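Local coordinates for probable transcriptional regulator, TetR family protein (Rhodococcus sp., PDB 3BJB) that probably binds cis-regulatory DNA through an N-terminal helix-turn-helix and acts as a transcriptional regulator, at residues B[46-51]-B[57-62]; B[72-77]-B[108-113]; B[144-149]-B[164-169]. All blocks are in the same frame, centred on the assembly; numbering follows the deposited sequence.

Overall arrangement
From the N terminus, the chain first closes contact 1, where residues 46-51 and 57-62 pack on each other across the five residues between them, inside the predicted DNA-binding motif. Helix 66-86 follows helix 56-62 directly and carries residues 72-77 into contact 2, where they meet residues 108-113 at the end of helix 95-111; the loop closed here is 30 residues long. Contact 3 then joins helices 134-150 and 157-179 within the C-terminal domain. The three loops run in series, none nested or crossed. Contact 2 lies near the centre of the chain, while contacts 1 and 3 sit on opposite sides of it, their centres about 32 Å apart.

Contact 1 of 3, residues B[46-51]-B[57-62]; sequences HEVAKR and GTLYRY
Ala-49 and Leu-59 bring helices 45-51 and 56-62 close together, their CA atoms 6.2 Å apart, and the two helices form the predicted helix-turn-helix of this TetR-family protein. Leu-59 carries the contact from the second helix. Its CG stands anti to the backbone N (chi1 -176°), and from there the isobutyl fork reaches the first helix with both branches. CD1 meets CG1 of Val-48 at 3.7 Å, the two side chains crossing at about a right angle. CD2 lies mainly against Ala-49, 3.9 Å from its backbone N and 4.1 Å from its CB, and also skirts CB of Val-48, so this branch touches main chain as well as side chains. Met-45, just ahead of residues 46-51, also packs on Leu-59. Away from this interface, Arg-51 and Glu-47 pair along their own helix, with NE 3.5 Å from OE2, and Arg-51 has a second carboxylate partner in Glu-37 of helix 22-37. No hydrogen bond or salt bridge joins the two segments. Their mutual placement here therefore rests on the fit and burial of three apolar side chains.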
# COMPACT_ATOMS: atom_id res chain seq x y z
N HIS B 46 3.96 19.08 17.77
CA HIS B 46 4.59 20.03 18.70
C HIS B 46 6.11 19.77 18.89
O HIS B 46 6.87 20.72 19.15
CB HIS B 46 3.82 20.12 20.04
CG HIS B 46 4.06 18.96 20.96
ND1 HIS B 46 4.97 19.02 22.00
CD2 HIS B 46 3.52 17.72 21.01
CE1 HIS B 46 4.99 17.86 22.63
NE2 HIS B 46 4.11 17.06 22.06
N GLU B 47 6.54 18.51 18.75
CA GLU B 47 7.97 18.19 18.75
C GLU B 47 8.68 18.62 17.43
O GLU B 47 9.76 19.24 17.47
CB GLU B 47 8.22 16.73 19.15
CG GLU B 47 9.70 16.25 19.10
CD GLU B 47 10.69 16.98 20.07
OE1 GLU B 47 10.32 18.04 20.65
OE2 GLU B 47 11.84 16.49 20.23
N VAL B 48 8.08 18.33 16.27
CA VAL B 48 8.54 18.90 14.98
C VAL B 48 8.67 20.44 15.09
O VAL B 48 9.66 21.03 14.62
CB VAL B 48 7.64 18.50 13.73
CG1 VAL B 48 8.20 19.07 12.42
CG2 VAL B 48 7.46 16.98 13.59
N ALA B 49 7.69 21.10 15.71
CA ALA B 49 7.75 22.54 15.86
C ALA B 49 8.95 22.95 16.72
O ALA B 49 9.71 23.86 16.36
CB ALA B 49 6.46 23.08 16.44
N LYS B 50 9.12 22.25 17.85
CA LYS B 50 10.27 22.42 18.73
C LYS B 50 11.64 22.09 18.07
O LYS B 50 12.65 22.69 18.41
CB LYS B 50 10.09 21.63 20.05
CG LYS B 50 11.33 21.68 20.93
CD LYS B 50 11.23 21.00 22.29
CE LYS B 50 12.52 21.36 23.08
NZ LYS B 50 12.59 20.97 24.52
N ARG B 51 11.68 21.13 17.14
CA ARG B 51 12.94 20.83 16.46
C ARG B 51 13.25 21.87 15.40
O ARG B 51 14.29 22.50 15.44
CB ARG B 51 12.93 19.45 15.83
CG ARG B 51 13.01 18.36 16.82
CD ARG B 51 14.42 17.81 16.92
NE ARG B 51 14.41 16.77 17.94
CZ ARG B 51 14.62 15.48 17.71
NH1 ARG B 51 14.90 15.03 16.49
NH2 ARG B 51 14.56 14.63 18.73
N GLY B 57 1.86 27.09 15.27
CA GLY B 57 0.98 27.72 14.28
C GLY B 57 1.67 27.98 12.96
O GLY B 57 1.01 28.02 11.91
N THR B 58 2.99 28.17 13.01
CA THR B 58 3.80 28.38 11.81
C THR B 58 3.85 27.05 11.05
O THR B 58 3.63 26.98 9.84
CB THR B 58 5.24 28.91 12.16
OG1 THR B 58 5.19 30.27 12.64
CG2 THR B 58 6.16 28.85 10.94
N LEU B 59 4.11 25.99 11.80
CA LEU B 59 4.14 24.64 11.27
C LEU B 59 2.79 24.20 10.71
O LEU B 59 2.72 23.51 9.67
CB LEU B 59 4.62 23.66 12.36
CG LEU B 59 4.83 22.18 11.96
CD1 LEU B 59 6.15 21.94 11.23
CD2 LEU B 59 4.73 21.32 13.19
N TYR B 60 1.71 24.58 11.39
CA TYR B 60 0.38 24.11 11.00
C TYR B 60 -0.05 24.82 9.73
O TYR B 60 -0.60 24.22 8.80
CB TYR B 60 -0.64 24.27 12.13
CG TYR B 60 -0.75 23.06 13.03
CD1 TYR B 60 -0.48 23.15 14.40
CD2 TYR B 60 -1.13 21.81 12.52
CE1 TYR B 60 -0.60 22.03 15.24
CE2 TYR B 60 -1.25 20.68 13.35
CZ TYR B 60 -0.98 20.81 14.70
OH TYR B 60 -1.07 19.72 15.51
N ARG B 61 0.27 26.11 9.70
CA ARG B 61 0.15 26.92 8.51
C ARG B 61 0.79 26.23 7.29
O ARG B 61 0.20 26.16 6.21
CB ARG B 61 0.85 28.25 8.76
CG ARG B 61 0.26 29.40 8.01
CD ARG B 61 1.15 30.61 8.15
NE ARG B 61 0.58 31.76 7.47
CZ ARG B 61 0.48 31.89 6.15
NH1 ARG B 61 -0.07 33.00 5.64
NH2 ARG B 61 0.92 30.93 5.34
N TYR B 62 2.00 25.72 7.46
CA TYR B 62 2.66 25.12 6.33
C TYR B 62 2.33 23.65 6.10
O TYR B 62 2.47 23.16 4.98
CB TYR B 62 4.17 25.42 6.35
CG TYR B 62 4.45 26.69 5.61
CD1 TYR B 62 4.65 27.89 6.29
CD2 TYR B 62 4.47 26.70 4.21
CE1 TYR B 62 4.89 29.10 5.58
CE2 TYR B 62 4.71 27.87 3.51
CZ TYR B 62 4.92 29.07 4.19
OH TYR B 62 5.14 30.20 3.46

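Contact 2 of 3, residues B[72-77]-B[108-113]; sequences AVMVDQ and RGLLRR. With SO4 (sulfate ion), chain N.
Gln-77 and Arg-113 make the polar half of this contact, at the junction between the helical DNA-binding region and the all-helical C-terminal domain of a TetR-type regulator. The amide OE1 of Gln-77 lies at the guanidinium edge, near its plane, and takes a weak hydrogen bond from NH1 of Arg-113, 3.4 Å long and bent to 135° at the hydrogen. The amide and guanidinium planes are turned 62° apart, and the two side chains cross at about a right angle. Beside this pair, the bent chain of the selenomethionine Met-74 brings its terminal CE to CD1 of Leu-110, a loose apolar touch at 4.4 Å.

Bends at chi2 and chi3 fold the Arg-113 chain round to the glutamine. Its backbone is anchored as well: Arg-113 occupies the N-cap position before helix 114-126, and its carbonyl O and that of Leu-110 both bond to OG of Ser-117. Met-120 of that helix packs on Met-74, Gln-77 and Leu-110, while Ile-32 of helix 22-37 touches Gln-77 and Arg-113, linking the junction to the N-terminal helices. On a separate face, the extended Arg-108 pairs through NH1 with Glu-188 and meets a sulfate, probably from the crystallisation liquor, whose O1 lies doubtfully close to NH1 at 2.5 Å and, in a weak bond, 3.2 Å from NH2.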
# COMPACT_ATOMS: atom_id res chain seq x y z
N ALA B 72 4.79 15.84 2.12
CA ALA B 72 5.83 16.79 1.71
C ALA B 72 7.23 16.23 1.95
O ALA B 72 8.14 16.53 1.19
CB ALA B 72 5.66 18.13 2.43
N VAL B 73 7.42 15.43 3.02
CA VAL B 73 8.74 14.82 3.27
C VAL B 73 9.04 13.85 2.15
O VAL B 73 10.12 13.90 1.59
CB VAL B 73 8.86 14.12 4.66
CG1 VAL B 73 10.00 13.12 4.66
CG2 VAL B 73 9.09 15.13 5.77
N MSE B 74 8.08 12.99 1.82
CA MSE B 74 8.17 12.07 0.68
C MSE B 74 8.53 12.76 -0.67
O MSE B 74 9.43 12.32 -1.38
CB MSE B 74 6.86 11.32 0.58
CG MSE B 74 6.71 10.48 -0.66
SE MSE B 74 7.23 8.62 -0.41
CE MSE B 74 9.17 8.84 -0.23
N VAL B 75 7.83 13.84 -1.00
CA VAL B 75 8.08 14.62 -2.22
C VAL B 75 9.51 15.15 -2.27
O VAL B 75 10.19 15.05 -3.31
CB VAL B 75 7.04 15.77 -2.36
CG1 VAL B 75 7.50 16.86 -3.31
CG2 VAL B 75 5.69 15.21 -2.78
N ASP B 76 9.97 15.72 -1.14
CA ASP B 76 11.37 16.13 -0.99
C ASP B 76 12.35 14.96 -1.18
O ASP B 76 13.42 15.12 -1.76
CB ASP B 76 11.59 16.78 0.38
CG ASP B 76 13.07 17.11 0.66
OD1 ASP B 76 13.64 18.03 0.00
OD2 ASP B 76 13.64 16.45 1.56
N GLN B 77 11.96 13.78 -0.72
CA GLN B 77 12.84 12.61 -0.75
C GLN B 77 12.86 11.92 -2.09
O GLN B 77 13.84 11.26 -2.45
CB GLN B 77 12.44 11.63 0.35
CG GLN B 77 12.84 12.14 1.71
CD GLN B 77 14.25 11.78 2.02
OE1 GLN B 77 14.63 10.59 1.95
NE2 GLN B 77 15.07 12.79 2.35
N ARG B 108 16.16 0.43 -2.14
CA ARG B 108 17.29 0.27 -1.27
C ARG B 108 17.40 1.40 -0.28
O ARG B 108 17.47 1.13 0.92
CB ARG B 108 18.57 0.06 -2.06
CG ARG B 108 18.74 -1.40 -2.44
CD ARG B 108 19.86 -1.54 -3.42
NE ARG B 108 19.86 -2.88 -3.99
CZ ARG B 108 20.67 -3.29 -4.94
NH1 ARG B 108 20.60 -4.54 -5.36
NH2 ARG B 108 21.57 -2.46 -5.43
N GLY B 109 17.34 2.63 -0.74
CA GLY B 109 17.37 3.79 0.16
C GLY B 109 16.20 3.96 1.11
O GLY B 109 16.37 4.50 2.18
N LEU B 110 15.02 3.50 0.72
CA LEU B 110 13.88 3.38 1.63
C LEU B 110 14.08 2.32 2.70
O LEU B 110 13.86 2.58 3.90
CB LEU B 110 12.60 3.03 0.87
CG LEU B 110 11.44 4.02 0.71
CD1 LEU B 110 11.88 5.43 0.41
CD2 LEU B 110 10.59 3.53 -0.43
N LEU B 111 14.47 1.12 2.27
CA LEU B 111 14.70 -0.00 3.18
C LEU B 111 15.84 0.26 4.15
O LEU B 111 15.91 -0.41 5.16
CB LEU B 111 14.97 -1.25 2.39
CG LEU B 111 13.92 -2.32 2.07
CD1 LEU B 111 12.44 -1.99 2.33
CD2 LEU B 111 14.11 -2.66 0.64
N ARG B 112 16.70 1.24 3.87
CA ARG B 112 17.81 1.60 4.77
C ARG B 112 17.37 2.40 6.01
O ARG B 112 18.11 2.47 6.98
CB ARG B 112 18.87 2.42 4.05
CG ARG B 112 19.75 1.69 3.01
CD ARG B 112 21.14 2.41 2.85
NE ARG B 112 21.21 3.52 1.88
CZ ARG B 112 20.96 4.82 2.14
NH1 ARG B 112 20.59 5.22 3.38
NH2 ARG B 112 21.08 5.72 1.15
N ARG B 113 16.22 3.06 5.94
CA ARG B 113 15.61 3.71 7.10
C ARG B 113 14.16 3.29 7.11
O ARG B 113 13.30 3.99 6.52
CB ARG B 113 15.73 5.24 7.04
CG ARG B 113 17.16 5.73 6.85
CD ARG B 113 17.20 6.74 5.72
NE ARG B 113 17.25 8.11 6.23
CZ ARG B 113 17.02 9.18 5.49
NH1 ARG B 113 16.69 9.05 4.20
NH2 ARG B 113 17.10 10.39 6.04
S SO4 N . 23.36 -5.14 -7.85
O1 SO4 N . 22.72 -5.27 -6.54
O2 SO4 N . 24.43 -6.13 -7.95
O3 SO4 N . 22.35 -5.40 -8.89
O4 SO4 N . 23.94 -3.80 -7.96

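Contact 3 of 3, residues B[144-149]-B[164-169]; sequences QIMLDA and RLLVQL
Leu-166 and Val-167, neighbours on helix 157-179, receive the side chain of the selenomethionine Met-146 from helix 134-150. The backbones stay well apart, with CA of Met-146 and CA of Val-167 separated by 9.8 Å, and the long selenium-bearing chain spans the gap.

Along residues 164-169, Arg-164 comes first and turns from this interface, making a salt bridge through NH1 with Asp-190 of the second subunit, against which Leu-165 also packs. Leu-166 points toward the other helix: its CD2 lies 3.4 Å from CE of Met-146, and its CG follows at 4.1 Å from that same CE. Next, Val-167 offers CG1 to the selenium itself, SE to CG1 being 3.7 Å. Met-146 thus meets one leucine with its end methyl and one valine with its SE; a bend at chi3 (95°) turns CE off the line of the chain onto Leu-166. Further along, Gln-168 packs on Gly-172 of the second subunit.

Val-99 and Leu-103 of helix 95-111 also pack on Met-146, and Leu-103 touches Leu-166 as well. One face of helix 157-179 therefore packs into the apolar interior while another meets the partner subunit, as in the C-terminal helical domain through which TetR-family proteins dimerise.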
# COMPACT_ATOMS: atom_id res chain seq x y z
N GLN B 144 8.19 11.11 -13.40
CA GLN B 144 9.21 11.86 -14.17
C GLN B 144 10.66 11.40 -13.99
O GLN B 144 11.51 11.70 -14.83
CB GLN B 144 9.16 13.37 -13.90
CG GLN B 144 8.23 14.12 -14.80
CD GLN B 144 8.68 14.15 -16.25
OE1 GLN B 144 7.91 14.53 -17.12
NE2 GLN B 144 9.93 13.76 -16.52
N ILE B 145 10.96 10.73 -12.89
CA ILE B 145 12.31 10.22 -12.70
C ILE B 145 12.53 9.02 -13.59
O ILE B 145 13.63 8.81 -14.12
CB ILE B 145 12.58 9.84 -11.25
CG1 ILE B 145 12.60 11.11 -10.39
CG2 ILE B 145 13.93 9.05 -11.12
CD1 ILE B 145 12.71 10.82 -8.91
N MSE B 146 11.46 8.24 -13.75
CA MSE B 146 11.47 7.00 -14.49
C MSE B 146 11.42 7.30 -15.98
O MSE B 146 12.18 6.73 -16.77
CB MSE B 146 10.26 6.15 -14.11
CG MSE B 146 10.14 5.86 -12.61
SE MSE B 146 8.50 4.81 -12.23
CE MSE B 146 9.29 3.05 -12.26
N LEU B 147 10.53 8.20 -16.34
CA LEU B 147 10.47 8.71 -17.68
C LEU B 147 11.85 9.18 -18.10
O LEU B 147 12.34 8.77 -19.14
CB LEU B 147 9.42 9.82 -17.79
CG LEU B 147 8.12 9.57 -18.58
CD1 LEU B 147 7.93 8.14 -19.15
CD2 LEU B 147 6.89 10.01 -17.82
N ASP B 148 12.52 9.96 -17.25
CA ASP B 148 13.82 10.50 -17.56
C ASP B 148 14.88 9.41 -17.64
O ASP B 148 15.70 9.37 -18.56
CB ASP B 148 14.21 11.57 -16.54
CG ASP B 148 13.56 12.94 -16.84
OD1 ASP B 148 12.98 13.14 -17.92
OD2 ASP B 148 13.66 13.84 -15.98
N ALA B 149 14.83 8.50 -16.68
CA ALA B 149 15.79 7.41 -16.66
C ALA B 149 15.64 6.58 -17.93
O ALA B 149 16.63 6.14 -18.50
CB ALA B 149 15.62 6.55 -15.41
N ARG B 164 2.00 3.79 -14.14
CA ARG B 164 1.16 4.08 -12.99
C ARG B 164 0.91 2.74 -12.31
O ARG B 164 1.03 2.62 -11.10
CB ARG B 164 -0.15 4.77 -13.41
CG ARG B 164 -0.77 5.68 -12.30
CD ARG B 164 -2.28 5.99 -12.50
NE ARG B 164 -2.62 5.92 -13.91
CZ ARG B 164 -3.40 4.98 -14.44
NH1 ARG B 164 -3.95 4.08 -13.64
NH2 ARG B 164 -3.62 4.95 -15.74
N LEU B 165 0.63 1.72 -13.12
CA LEU B 165 0.59 0.33 -12.64
C LEU B 165 1.90 -0.13 -11.92
O LEU B 165 1.84 -0.83 -10.91
CB LEU B 165 0.24 -0.62 -13.78
CG LEU B 165 -1.16 -0.47 -14.42
CD1 LEU B 165 -1.33 -1.46 -15.58
CD2 LEU B 165 -2.27 -0.66 -13.44
N LEU B 166 3.06 0.25 -12.45
CA LEU B 166 4.32 -0.11 -11.81
C LEU B 166 4.47 0.53 -10.42
O LEU B 166 4.55 -0.20 -9.44
CB LEU B 166 5.52 0.19 -12.71
CG LEU B 166 6.92 -0.33 -12.33
CD1 LEU B 166 6.98 -1.84 -12.12
CD2 LEU B 166 7.97 0.11 -13.36
N VAL B 167 4.45 1.87 -10.32
CA VAL B 167 4.69 2.47 -8.98
C VAL B 167 3.64 1.99 -7.98
O VAL B 167 3.89 1.97 -6.78
CB VAL B 167 4.85 4.03 -8.92
CG1 VAL B 167 5.36 4.60 -10.23
CG2 VAL B 167 3.59 4.74 -8.47
N GLN B 168 2.49 1.57 -8.50
CA GLN B 168 1.41 1.04 -7.66
C GLN B 168 1.82 -0.30 -7.09
O GLN B 168 2.03 -0.41 -5.88
CB GLN B 168 0.05 1.00 -8.39
CG GLN B 168 -0.98 2.09 -7.90
CD GLN B 168 -0.77 2.52 -6.39
OE1 GLN B 168 -1.43 1.99 -5.47
NE2 GLN B 168 0.15 3.47 -6.16
N LEU B 169 1.98 -1.28 -7.96
CA LEU B 169 2.64 -2.54 -7.62
C LEU B 169 3.91 -2.36 -6.77
O LEU B 169 4.20 -3.18 -5.90
CB LEU B 169 2.95 -3.31 -8.89
CG LEU B 169 3.75 -4.61 -8.80
CD1 LEU B 169 3.30 -5.49 -7.68
CD2 LEU B 169 3.55 -5.35 -10.10